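Local atomic coordinates of listeriolysin O (Listeria monocytogenes, PDB entry 4CDB), a protein that binds cholesterol-containing host membranes, then changes conformation, inserts and assembles into an oligomeric pore that causes cytolysis. Residues A82-T87 / G344-Y349; G90-A95 / S229-K234; N96-L99 / P104-L107; T115-L120 / Q126-V131; P252-S257 / K355-A360. All coordinates share one frame; numbering follows the deposited sequence.

Interaction 1 of 5, residues A82-T87 / G344-Y349; sequences AISSLT and GVPIAY. With NA (sodium ion), chain J.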
# COMPACT_ATOMS: atom_id res chain seq x y z
N ALA A 82 16.44 -12.10 0.44
CA ALA A 82 17.33 -13.11 1.00
C ALA A 82 17.80 -14.13 -0.04
O ALA A 82 18.90 -14.67 0.06
CB ALA A 82 16.67 -13.81 2.17
N ILE A 83 16.95 -14.40 -1.03
CA ILE A 83 17.29 -15.37 -2.07
C ILE A 83 17.38 -14.71 -3.45
O ILE A 83 17.13 -15.35 -4.47
CB ILE A 83 16.27 -16.53 -2.12
CG1 ILE A 83 14.86 -16.00 -2.36
CG2 ILE A 83 16.31 -17.32 -0.82
CD1 ILE A 83 13.82 -17.09 -2.57
N SER A 84 17.76 -13.44 -3.46
CA SER A 84 17.85 -12.67 -4.70
C SER A 84 18.91 -13.23 -5.65
O SER A 84 18.80 -13.09 -6.87
CB SER A 84 18.16 -11.20 -4.41
OG SER A 84 19.45 -11.06 -3.84
N SER A 85 19.94 -13.86 -5.09
CA SER A 85 21.03 -14.42 -5.88
C SER A 85 20.58 -15.57 -6.78
O SER A 85 21.26 -15.92 -7.74
CB SER A 85 22.16 -14.89 -4.96
OG SER A 85 21.69 -15.81 -4.00
N LEU A 86 19.43 -16.15 -6.46
CA LEU A 86 18.87 -17.23 -7.28
C LEU A 86 18.21 -16.66 -8.53
O LEU A 86 17.95 -17.39 -9.50
CB LEU A 86 17.86 -18.04 -6.47
CG LEU A 86 18.37 -18.63 -5.15
CD1 LEU A 86 17.31 -19.52 -4.52
CD2 LEU A 86 19.66 -19.39 -5.36
N THR A 87 17.95 -15.36 -8.52
CA THR A 87 17.32 -14.69 -9.65
C THR A 87 18.36 -14.11 -10.60
O THR A 87 19.09 -13.18 -10.24
CB THR A 87 16.40 -13.55 -9.17
OG1 THR A 87 15.32 -14.10 -8.39
CG2 THR A 87 15.83 -12.79 -10.36
N GLY A 344 23.34 -2.04 -7.27
CA GLY A 344 21.97 -2.52 -7.22
C GLY A 344 21.86 -4.03 -7.18
O GLY A 344 22.77 -4.75 -7.60
N VAL A 345 20.73 -4.51 -6.68
CA VAL A 345 20.48 -5.94 -6.57
C VAL A 345 19.22 -6.28 -7.37
O VAL A 345 18.44 -5.38 -7.69
CB VAL A 345 20.28 -6.36 -5.09
CG1 VAL A 345 21.51 -6.00 -4.28
CG2 VAL A 345 19.04 -5.69 -4.52
N PRO A 346 19.02 -7.56 -7.71
CA PRO A 346 17.76 -7.93 -8.37
C PRO A 346 16.56 -7.61 -7.48
O PRO A 346 16.54 -8.00 -6.30
CB PRO A 346 17.90 -9.45 -8.56
CG PRO A 346 19.38 -9.69 -8.60
CD PRO A 346 19.96 -8.70 -7.62
N ILE A 347 15.58 -6.91 -8.03
CA ILE A 347 14.41 -6.51 -7.26
C ILE A 347 13.10 -6.85 -7.97
O ILE A 347 12.02 -6.81 -7.37
CB ILE A 347 14.44 -5.01 -6.91
CG1 ILE A 347 14.68 -4.17 -8.17
CG2 ILE A 347 15.51 -4.72 -5.87
CD1 ILE A 347 14.81 -2.68 -7.89
N ALA A 348 13.20 -7.19 -9.25
CA ALA A 348 12.04 -7.59 -10.05
C ALA A 348 12.50 -8.30 -11.31
O ALA A 348 13.61 -8.08 -11.79
CB ALA A 348 11.20 -6.37 -10.41
N TYR A 349 11.64 -9.16 -11.84
CA TYR A 349 11.94 -9.85 -13.09
C TYR A 349 10.69 -10.31 -13.84
O TYR A 349 9.62 -10.45 -13.25
CB TYR A 349 12.89 -11.02 -12.85
CG TYR A 349 12.34 -12.15 -12.00
CD1 TYR A 349 12.38 -12.08 -10.61
CD2 TYR A 349 11.81 -13.30 -12.58
CE1 TYR A 349 11.89 -13.11 -9.83
CE2 TYR A 349 11.32 -14.33 -11.80
CZ TYR A 349 11.36 -14.23 -10.43
OH TYR A 349 10.87 -15.26 -9.64
NA NA J . 22.43 -14.09 -9.12
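Thr87 and Tyr349 meet through a methyl and a ring: CG2 of Thr87 lies 3.5 Å from CD1 of Tyr349, approaching the ring obliquely. The threonine torsion sets this up. With chi1 at -63°, CG2 stands opposite the backbone N while OG1 turns in beside that nitrogen, and so the carbon branch takes the nearest approach; Thr87 OG1 comes only to 3.8 Å from Tyr349 CE1. The tyrosine holds its CG between its own N and carbonyl carbon (chi1 65°), which swings the ring off strand 345-353 toward the loop. A beta-branched residue suits this place because its branch puts a methyl beside the ring while the hydroxyl is set farther back.

Pro346, three positions earlier and likewise pointing toward the loop, fills the other half of the contact. Its rigid ring sits against the last turn of the 3-10 segment 82-86, with Pro346 CG 3.9 Å from both Ser84 O and Thr87 O. Ser84 O is already engaged there, accepting from Thr87 N at 2.9 Å in the turn. Next to it, Ser85 starts its side chain away from the strand, and its carbonyl O binds a sodium ion at 2.6 Å, a site to which Asn141 also belongs. Val258 and Tyr260 of strand 252-260 also touch Pro346. Across the two segments the chemistry is entirely van der Waals, which implies that shape rather than polar pairing fits this turn onto the sheet.

Interaction 2 of 5, residues G90-A95 / S229-K234; sequences GALVKA and SRFFGK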
# COMPACT_ATOMS: atom_id res chain seq x y z
N GLY A 90 17.92 -15.47 -17.90
CA GLY A 90 18.11 -16.69 -18.67
C GLY A 90 17.83 -17.97 -17.91
O GLY A 90 17.83 -19.06 -18.48
N ALA A 91 17.61 -17.84 -16.60
CA ALA A 91 17.36 -19.00 -15.75
C ALA A 91 16.10 -19.75 -16.17
O ALA A 91 15.07 -19.15 -16.48
CB ALA A 91 17.27 -18.58 -14.30
N LEU A 92 16.18 -21.08 -16.17
CA LEU A 92 15.05 -21.93 -16.52
C LEU A 92 14.26 -22.32 -15.28
O LEU A 92 14.83 -22.84 -14.32
CB LEU A 92 15.53 -23.18 -17.25
CG LEU A 92 16.26 -22.98 -18.57
CD1 LEU A 92 16.61 -24.32 -19.20
CD2 LEU A 92 15.41 -22.17 -19.51
N VAL A 93 12.96 -22.07 -15.29
CA VAL A 93 12.11 -22.39 -14.14
C VAL A 93 10.80 -23.06 -14.56
O VAL A 93 10.40 -22.99 -15.72
CB VAL A 93 11.77 -21.13 -13.32
CG1 VAL A 93 13.02 -20.53 -12.68
CG2 VAL A 93 11.07 -20.11 -14.19
N LYS A 94 10.15 -23.72 -13.61
CA LYS A 94 8.81 -24.23 -13.81
C LYS A 94 7.80 -23.13 -13.53
O LYS A 94 7.94 -22.40 -12.55
CB LYS A 94 8.53 -25.41 -12.88
CG LYS A 94 9.36 -26.64 -13.15
CD LYS A 94 9.04 -27.73 -12.13
CE LYS A 94 9.84 -28.99 -12.40
NZ LYS A 94 9.60 -30.03 -11.36
N ALA A 95 6.80 -23.01 -14.38
CA ALA A 95 5.74 -22.03 -14.16
C ALA A 95 4.62 -22.67 -13.35
O ALA A 95 3.66 -23.19 -13.91
CB ALA A 95 5.20 -21.51 -15.48
N SER A 229 14.18 -25.76 -27.75
CA SER A 229 15.35 -26.57 -27.41
C SER A 229 16.65 -25.78 -27.34
O SER A 229 17.66 -26.29 -26.86
CB SER A 229 15.50 -27.72 -28.40
OG SER A 229 15.65 -27.24 -29.72
N ARG A 230 16.63 -24.53 -27.82
CA ARG A 230 17.85 -23.72 -27.89
C ARG A 230 18.51 -23.46 -26.54
O ARG A 230 19.72 -23.30 -26.46
CB ARG A 230 17.60 -22.39 -28.61
CG ARG A 230 18.12 -22.34 -30.04
CD ARG A 230 19.60 -22.71 -30.11
NE ARG A 230 20.48 -21.55 -30.16
CZ ARG A 230 21.24 -21.13 -29.15
NH1 ARG A 230 21.23 -21.77 -27.99
NH2 ARG A 230 22.01 -20.06 -29.30
N PHE A 231 17.71 -23.42 -25.48
CA PHE A 231 18.23 -23.11 -24.15
C PHE A 231 18.87 -24.31 -23.46
O PHE A 231 19.62 -24.16 -22.50
CB PHE A 231 17.15 -22.49 -23.26
CG PHE A 231 16.98 -21.01 -23.45
CD1 PHE A 231 17.89 -20.28 -24.22
CD2 PHE A 231 15.92 -20.33 -22.87
CE1 PHE A 231 17.74 -18.92 -24.40
CE2 PHE A 231 15.76 -18.97 -23.04
CZ PHE A 231 16.67 -18.26 -23.81
N PHE A 232 18.58 -25.50 -23.96
CA PHE A 232 19.08 -26.72 -23.34
C PHE A 232 20.41 -27.17 -23.93
O PHE A 232 20.67 -26.97 -25.11
CB PHE A 232 18.05 -27.84 -23.46
CG PHE A 232 16.75 -27.53 -22.79
CD1 PHE A 232 16.62 -27.64 -21.42
CD2 PHE A 232 15.65 -27.12 -23.53
CE1 PHE A 232 15.41 -27.35 -20.79
CE2 PHE A 232 14.45 -26.82 -22.92
CZ PHE A 232 14.33 -26.94 -21.55
N GLY A 233 21.24 -27.78 -23.09
CA GLY A 233 22.49 -28.37 -23.54
C GLY A 233 22.24 -29.50 -24.51
O GLY A 233 21.15 -30.09 -24.51
N LYS A 234 23.24 -29.82 -25.32
CA LYS A 234 23.08 -30.81 -26.38
C LYS A 234 22.88 -32.23 -25.86
O LYS A 234 22.50 -33.13 -26.61
CB LYS A 234 24.28 -30.78 -27.32
CG LYS A 234 25.60 -31.13 -26.66
CD LYS A 234 26.76 -30.89 -27.61
CE LYS A 234 28.10 -31.24 -26.96
NZ LYS A 234 29.26 -30.95 -27.85
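Leu92 reaches from strand 92-94 with its two methyl branches spread between neighbouring phenylalanines, one branch for each ring. Leu92 CD1 lies 3.6 Å from Phe232 CE1, and Leu92 CD2 lies 3.9 Å from Phe231 CD2. Both approaches are oblique. The fork is aimed by the leucine's own torsions: chi1 of -61° sets CG beside the backbone N, and chi2 of -177° extends CD1 toward Phe232 and leaves CD2 to branch toward Phe231. A branched aliphatic side chain suits the position because it can serve two rings at once.

The rings are presented differently. Phe231 starts out toward the strand, whereas Phe232 leaves the backbone across that direction and only its far end closes in. Phe232 also carries the CA of Ser229 at its edge, in the ring plane, where the chain turns and Phe232 N bonds to Ser229 O.

Phe231 packs edge-to-face with Tyr254, and Phe232 touches Ile27 of helix 14-28. Arg111 bonds to the carbonyls of Gly90 and Phe231, so one guanidinium group bridges the two backbones. The whole is a buried hydrophobic cluster, of the kind by which a connecting loop is anchored against the face of an antiparallel beta sheet.

Interaction 3 of 5, residues N96-L99 / P104-L107; sequences NSEL and PDVL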
# COMPACT_ATOMS: atom_id res chain seq x y z
N ASN A 96 4.76 -22.63 -12.03
CA ASN A 96 3.74 -23.17 -11.13
C ASN A 96 3.53 -22.30 -9.89
O ASN A 96 3.92 -21.13 -9.87
CB ASN A 96 4.08 -24.61 -10.73
CG ASN A 96 5.48 -24.75 -10.17
OD1 ASN A 96 6.04 -23.80 -9.62
ND2 ASN A 96 6.06 -25.94 -10.31
N SER A 97 2.92 -22.88 -8.86
CA SER A 97 2.61 -22.14 -7.64
C SER A 97 3.85 -21.64 -6.91
O SER A 97 3.80 -20.64 -6.19
CB SER A 97 1.76 -23.00 -6.70
OG SER A 97 2.41 -24.22 -6.41
N GLU A 98 4.97 -22.33 -7.10
CA GLU A 98 6.22 -21.94 -6.45
C GLU A 98 6.78 -20.64 -7.04
O GLU A 98 7.47 -19.90 -6.35
CB GLU A 98 7.26 -23.06 -6.55
CG GLU A 98 6.92 -24.29 -5.73
CD GLU A 98 6.93 -24.03 -4.24
OE1 GLU A 98 5.91 -23.54 -3.71
OE2 GLU A 98 7.95 -24.33 -3.59
N LEU A 99 6.48 -20.39 -8.31
CA LEU A 99 6.84 -19.12 -8.93
C LEU A 99 5.98 -18.01 -8.36
O LEU A 99 6.44 -16.88 -8.18
CB LEU A 99 6.67 -19.20 -10.45
CG LEU A 99 6.98 -17.92 -11.24
CD1 LEU A 99 8.37 -17.42 -10.92
CD2 LEU A 99 6.84 -18.17 -12.73
N PRO A 104 10.69 -19.87 -7.09
CA PRO A 104 10.44 -20.81 -8.19
C PRO A 104 11.41 -21.99 -8.21
O PRO A 104 12.57 -21.87 -7.80
CB PRO A 104 10.62 -19.95 -9.44
CG PRO A 104 11.59 -18.89 -9.01
CD PRO A 104 11.24 -18.59 -7.58
N ASP A 105 10.92 -23.13 -8.69
CA ASP A 105 11.76 -24.30 -8.90
C ASP A 105 12.58 -24.09 -10.17
O ASP A 105 12.03 -23.82 -11.24
CB ASP A 105 10.91 -25.56 -9.04
CG ASP A 105 10.08 -25.84 -7.79
OD1 ASP A 105 10.63 -25.74 -6.68
OD2 ASP A 105 8.88 -26.16 -7.93
N VAL A 106 13.90 -24.19 -10.04
CA VAL A 106 14.79 -24.04 -11.19
C VAL A 106 15.14 -25.39 -11.80
O VAL A 106 15.53 -26.31 -11.08
CB VAL A 106 16.09 -23.29 -10.79
CG1 VAL A 106 17.06 -23.26 -11.96
CG2 VAL A 106 15.76 -21.89 -10.33
N LEU A 107 14.99 -25.50 -13.11
CA LEU A 107 15.35 -26.73 -13.82
C LEU A 107 16.86 -26.94 -13.80
O LEU A 107 17.62 -26.16 -14.37
CB LEU A 107 14.86 -26.68 -15.27
CG LEU A 107 13.37 -26.47 -15.49
CD1 LEU A 107 13.03 -26.55 -16.97
CD2 LEU A 107 12.57 -27.49 -14.71
O HOH W 1 8.34 -22.88 -10.09
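Asn96 has a chi1 of 53°, which tucks CG over its own backbone and brings the amide near Asp105, whose carboxylate in turn lies across the aliphatic part of Glu98. The amide and carboxylate planes stand 82° apart. Asn96 ND2 comes only to 3.7 Å from Asp105 OD2, and its hydrogen-bond partner is instead Asn250.

OD1 of Asn96 does the polar work. It caps helix 97-100 from the N-cap position, taking the N-H of Glu98 at 3.1 Å from above the carbonyl plane, and it accepts from a water that in turn receives the N-H of Asp105. Asparagine suits an N-cap because its short side chain can fold back to a helix nitrogen that has no turn before it to bond to.

Glu98 meets Asp105 through its aliphatic part: CG of Glu98 lies 3.5 Å from OD2 of Asp105. The chain bends at chi2 (-66°), and Glu98 OE2 still stays 4.3 Å from Asp105 OD1, a like-charge proximity that may raise the proton affinity of either acid. Deeper in, Leu99 CD1 rests 3.7 Å from Pro104 CB, a purely apolar touch between two compact groups.

The short helix follows strand 92-94, and the returning chain runs back beside that strand, Asp105 and Leu107 bonding to Lys94 and Leu92, while Tyr349 of strand 345-353 packs on both Leu99 and Pro104.

Interaction 4 of 5, residues T115-L120 / Q126-V131; sequences TLSIDL and QDNKIV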
# COMPACT_ATOMS: atom_id res chain seq x y z
N THR A 115 22.28 -14.72 -25.41
CA THR A 115 22.81 -13.37 -25.50
C THR A 115 22.14 -12.48 -24.45
O THR A 115 20.91 -12.39 -24.39
CB THR A 115 22.59 -12.75 -26.89
OG1 THR A 115 23.24 -13.56 -27.88
CG2 THR A 115 23.17 -11.34 -26.95
N LEU A 116 22.96 -11.83 -23.63
CA LEU A 116 22.46 -10.86 -22.66
C LEU A 116 22.59 -9.45 -23.20
O LEU A 116 23.54 -9.13 -23.92
CB LEU A 116 23.24 -10.98 -21.34
CG LEU A 116 23.02 -12.27 -20.55
CD1 LEU A 116 23.87 -12.27 -19.29
CD2 LEU A 116 21.55 -12.46 -20.21
N SER A 117 21.63 -8.60 -22.86
CA SER A 117 21.65 -7.20 -23.27
C SER A 117 21.25 -6.29 -22.12
O SER A 117 20.37 -6.62 -21.32
CB SER A 117 20.72 -6.99 -24.47
OG SER A 117 20.60 -5.62 -24.78
N ILE A 118 21.91 -5.13 -22.03
CA ILE A 118 21.66 -4.18 -20.95
C ILE A 118 21.13 -2.86 -21.51
O ILE A 118 21.47 -2.48 -22.63
CB ILE A 118 22.94 -3.96 -20.10
CG1 ILE A 118 22.60 -3.33 -18.74
CG2 ILE A 118 23.96 -3.11 -20.86
CD1 ILE A 118 23.74 -3.39 -17.75
N ASP A 119 20.29 -2.17 -20.73
CA ASP A 119 19.64 -0.96 -21.22
C ASP A 119 20.25 0.35 -20.71
O ASP A 119 19.60 1.39 -20.74
CB ASP A 119 18.14 -1.00 -20.89
CG ASP A 119 17.87 -0.94 -19.40
OD1 ASP A 119 18.80 -1.20 -18.61
OD2 ASP A 119 16.72 -0.63 -19.01
N LEU A 120 21.50 0.29 -20.25
CA LEU A 120 22.18 1.49 -19.78
C LEU A 120 22.37 2.48 -20.93
O LEU A 120 22.64 2.07 -22.06
CB LEU A 120 23.52 1.14 -19.12
CG LEU A 120 23.44 0.61 -17.69
CD1 LEU A 120 24.79 0.11 -17.21
CD2 LEU A 120 22.93 1.70 -16.76
N GLN A 126 26.06 -2.82 -30.41
CA GLN A 126 27.09 -3.84 -30.34
C GLN A 126 27.71 -3.88 -28.94
O GLN A 126 28.17 -4.93 -28.48
CB GLN A 126 28.18 -3.59 -31.38
CG GLN A 126 27.71 -3.68 -32.83
CD GLN A 126 26.95 -2.44 -33.29
OE1 GLN A 126 27.23 -1.32 -32.84
NE2 GLN A 126 25.98 -2.63 -34.18
N ASP A 127 27.71 -2.73 -28.26
CA ASP A 127 28.30 -2.60 -26.93
C ASP A 127 27.43 -3.15 -25.80
O ASP A 127 27.94 -3.62 -24.79
CB ASP A 127 28.63 -1.13 -26.64
CG ASP A 127 30.12 -0.84 -26.68
OD1 ASP A 127 30.92 -1.78 -26.47
OD2 ASP A 127 30.50 0.33 -26.91
N ASN A 128 26.11 -3.07 -25.97
CA ASN A 128 25.19 -3.47 -24.90
C ASN A 128 24.90 -4.97 -24.84
O ASN A 128 24.10 -5.42 -24.02
CB ASN A 128 23.89 -2.67 -24.98
CG ASN A 128 23.21 -2.77 -26.34
OD1 ASN A 128 23.46 -3.69 -27.11
ND2 ASN A 128 22.34 -1.81 -26.63
N LYS A 129 25.56 -5.75 -25.70
CA LYS A 129 25.30 -7.19 -25.77
C LYS A 129 26.54 -8.02 -25.45
O LYS A 129 27.67 -7.55 -25.62
CB LYS A 129 24.77 -7.57 -27.15
CG LYS A 129 23.52 -6.81 -27.57
CD LYS A 129 23.13 -7.15 -29.01
CE LYS A 129 22.02 -6.23 -29.51
NZ LYS A 129 20.82 -6.26 -28.63
N ILE A 130 26.32 -9.25 -25.01
CA ILE A 130 27.42 -10.19 -24.77
C ILE A 130 26.91 -11.64 -24.81
O ILE A 130 25.84 -11.95 -24.29
CB ILE A 130 28.15 -9.90 -23.44
CG1 ILE A 130 29.35 -10.85 -23.25
CG2 ILE A 130 27.20 -9.99 -22.25
CD1 ILE A 130 30.15 -10.58 -22.00
N VAL A 131 27.68 -12.51 -25.46
CA VAL A 131 27.32 -13.92 -25.56
C VAL A 131 27.83 -14.71 -24.36
O VAL A 131 28.99 -14.61 -23.98
CB VAL A 131 27.88 -14.55 -26.85
CG1 VAL A 131 27.47 -16.01 -26.96
CG2 VAL A 131 27.40 -13.77 -28.07
O HOH W 2 22.04 -0.20 -23.89
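Strands 114-118 and 129-132 form an antiparallel beta hairpin, and its pairing runs through Leu116 and Ile130, a hydrogen-bonded pair. Leu116 N donates to Ile130 O at 3.0 Å, and Ile130 N returns the bond to Leu116 O. Ile118 N extends the pattern by donating to Asn128 O at 3.0 Å. Thr115 with Val131 and Ser117 with Lys129 are the non-hydrogen-bonded pairs; next to the second pair, Ser117 CA comes within 3.1 Å of Asn128 O as a CA-H...O contact.

Side chains sort by face. Leu116 and Ile130 share one, where Leu116 CB is 4.2 Å from Ile130 CG2, and these aliphatic groups suit it because helix 137-152 packs there through Ala143 and Leu147. Strand 207-222 bonds to the other edge of 114-118, so both hairpin strands belong to the large antiparallel sheet, 114-118 lying between 129-132 and 207-222.

Thr115, Ser117 and Lys129 occupy the opposite face; Thr115 OG1 bonds to Ala5 O. Where the strands part, Asn128 CB lies 3.4 Å from Ile118 O, and a chi1 of 55° turns the Asn128 amide so that ND2 reaches a water that also bonds to the carbonyls of Ile118 and Leu120.

Interaction 5 of 5, residues P252-S257 / K355-A360; sequences PAYISS and KDNELA. With NA (sodium ion), chain P; ACT (acetate ion), chain D.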
# COMPACT_ATOMS: atom_id res chain seq x y z
N PRO A 252 7.47 -25.23 -18.76
CA PRO A 252 8.79 -24.62 -18.64
C PRO A 252 8.76 -23.14 -19.02
O PRO A 252 8.05 -22.74 -19.94
CB PRO A 252 9.63 -25.41 -19.66
CG PRO A 252 8.64 -25.84 -20.69
CD PRO A 252 7.37 -26.12 -19.93
N ALA A 253 9.51 -22.33 -18.27
CA ALA A 253 9.60 -20.90 -18.56
C ALA A 253 11.02 -20.42 -18.28
O ALA A 253 11.79 -21.11 -17.62
CB ALA A 253 8.60 -20.12 -17.71
N TYR A 254 11.36 -19.25 -18.79
CA TYR A 254 12.66 -18.66 -18.53
C TYR A 254 12.55 -17.20 -18.07
O TYR A 254 11.59 -16.51 -18.42
CB TYR A 254 13.58 -18.76 -19.75
CG TYR A 254 13.12 -17.96 -20.95
CD1 TYR A 254 12.15 -18.46 -21.81
CD2 TYR A 254 13.66 -16.71 -21.23
CE1 TYR A 254 11.72 -17.73 -22.91
CE2 TYR A 254 13.24 -15.98 -22.33
CZ TYR A 254 12.27 -16.50 -23.16
OH TYR A 254 11.85 -15.78 -24.25
N ILE A 255 13.52 -16.76 -17.28
CA ILE A 255 13.57 -15.37 -16.87
C ILE A 255 14.07 -14.52 -18.03
O ILE A 255 15.25 -14.56 -18.38
CB ILE A 255 14.46 -15.19 -15.62
CG1 ILE A 255 13.94 -16.06 -14.47
CG2 ILE A 255 14.51 -13.73 -15.20
CD1 ILE A 255 14.71 -15.91 -13.17
N SER A 256 13.16 -13.76 -18.64
CA SER A 256 13.47 -12.99 -19.85
C SER A 256 14.15 -11.65 -19.56
O SER A 256 14.85 -11.11 -20.41
CB SER A 256 12.19 -12.77 -20.67
OG SER A 256 11.16 -12.22 -19.87
N SER A 257 13.94 -11.13 -18.35
CA SER A 257 14.51 -9.83 -17.98
C SER A 257 14.56 -9.66 -16.47
O SER A 257 13.64 -10.08 -15.76
CB SER A 257 13.69 -8.70 -18.60
OG SER A 257 14.24 -7.44 -18.26
N LYS A 355 7.42 -22.22 -24.58
CA LYS A 355 6.67 -22.74 -25.72
C LYS A 355 6.53 -21.72 -26.85
O LYS A 355 6.80 -22.04 -28.01
CB LYS A 355 5.30 -23.23 -25.28
CG LYS A 355 4.45 -23.81 -26.40
CD LYS A 355 3.14 -24.35 -25.87
CE LYS A 355 2.28 -24.92 -26.98
NZ LYS A 355 0.99 -25.47 -26.47
N ASP A 356 6.09 -20.51 -26.52
CA ASP A 356 5.83 -19.51 -27.54
C ASP A 356 6.45 -18.16 -27.20
O ASP A 356 6.09 -17.14 -27.78
CB ASP A 356 4.32 -19.35 -27.75
CG ASP A 356 3.59 -19.01 -26.47
OD1 ASP A 356 4.17 -19.20 -25.38
OD2 ASP A 356 2.42 -18.56 -26.54
N ASN A 357 7.38 -18.16 -26.24
CA ASN A 357 8.03 -16.94 -25.77
C ASN A 357 7.03 -15.89 -25.28
O ASN A 357 7.32 -14.69 -25.28
CB ASN A 357 8.93 -16.34 -26.86
CG ASN A 357 10.10 -17.25 -27.21
OD1 ASN A 357 10.83 -17.71 -26.33
ND2 ASN A 357 10.28 -17.52 -28.50
N GLU A 358 5.86 -16.35 -24.85
CA GLU A 358 4.81 -15.45 -24.39
C GLU A 358 5.01 -15.05 -22.93
O GLU A 358 5.52 -15.83 -22.13
CB GLU A 358 3.44 -16.09 -24.58
CG GLU A 358 2.34 -15.10 -24.90
CD GLU A 358 2.39 -14.60 -26.33
OE1 GLU A 358 3.09 -15.22 -27.16
OE2 GLU A 358 1.73 -13.58 -26.62
N LEU A 359 4.61 -13.83 -22.59
CA LEU A 359 4.82 -13.29 -21.26
C LEU A 359 3.93 -13.98 -20.22
O LEU A 359 2.72 -14.08 -20.39
CB LEU A 359 4.56 -11.78 -21.26
CG LEU A 359 5.05 -10.95 -20.07
CD1 LEU A 359 6.54 -11.17 -19.86
CD2 LEU A 359 4.75 -9.48 -20.29
N ALA A 360 4.56 -14.47 -19.15
CA ALA A 360 3.83 -15.11 -18.06
C ALA A 360 3.31 -14.07 -17.09
O ALA A 360 4.08 -13.27 -16.55
CB ALA A 360 4.73 -16.10 -17.34
NA NA P . 2.83 -20.64 -23.58
C ACT D . 0.17 -22.26 -24.92
O ACT D . 0.02 -23.49 -24.79
OXT ACT D . 1.28 -21.76 -25.22
CH3 ACT D . -1.00 -21.35 -24.73
O HOH W 3 6.27 -23.33 -21.96
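Tyr254 and Asn357 make the direct hydrogen bond of this contact: the phenol OH of Tyr254 donates to Asn357 OD1 at 3.0 Å. The donor stands above the carbonyl plane of the amide, 41° out of it, while OD1 itself lies at the ring's edge, near the ring plane. Ring and amide planes are 83° apart, so the two flat groups meet almost perpendicularly. Tyrosine suits the place because its hydroxyl sits at the end of a long rigid ring, and chi1 of 65° sends that ring off the strand and across to the loop. The other end of the amide is fixed as well, Asn357 ND2 bonding to Pro225 O, and these two bonds set which way round the amide lies.

A water makes a second polar link, donating to Pro252 O at 2.8 Å and accepting from Lys355 N. Both links join strand 252-260 of the large antiparallel sheet to the loop that follows its neighbour, strand 345-353, and leads into 362-385.

Ionic contacts gather on the loop itself. Asp356 OD1 binds a sodium ion at 2.7 Å, Tyr32 supplies another ligand, and an acetate, probably from the crystallisation liquor, adds OXT at 2.5 Å from the sodium. Lys355, its chain extended beyond CG, also bonds to Leu30 O, and Lys355 NZ donates to acetate O at 2.8 Å. A carboxylate suits the cation; the acetate happens to bridge sodium and the Lys355 ammonium in this crystal.

In the fold
Strand 252-260 is the common element: strand 92-94 of interaction 2 pairs with it and strand 345-353 of interaction 1 is also its neighbour. Interactions 2 and 5 lie closest, their centres about 10 Å apart, joined by Val93 N to Ala253 O (2.8 Å) and by Gly90 N to Ile255 O (2.9 Å). Interaction 3 borders interaction 2 through Leu92 O and Leu107 N, 2.9 Å apart, and meets interaction 1 where Tyr349 OH lies 3.5 Å from Leu99 CD1. Interaction 4 reaches the same sheet without touching the others, its centre about 19 Å from those of interactions 1 and 5. Interactions 1 and 5 each hold a separate sodium site, through Ser85 and Asp356.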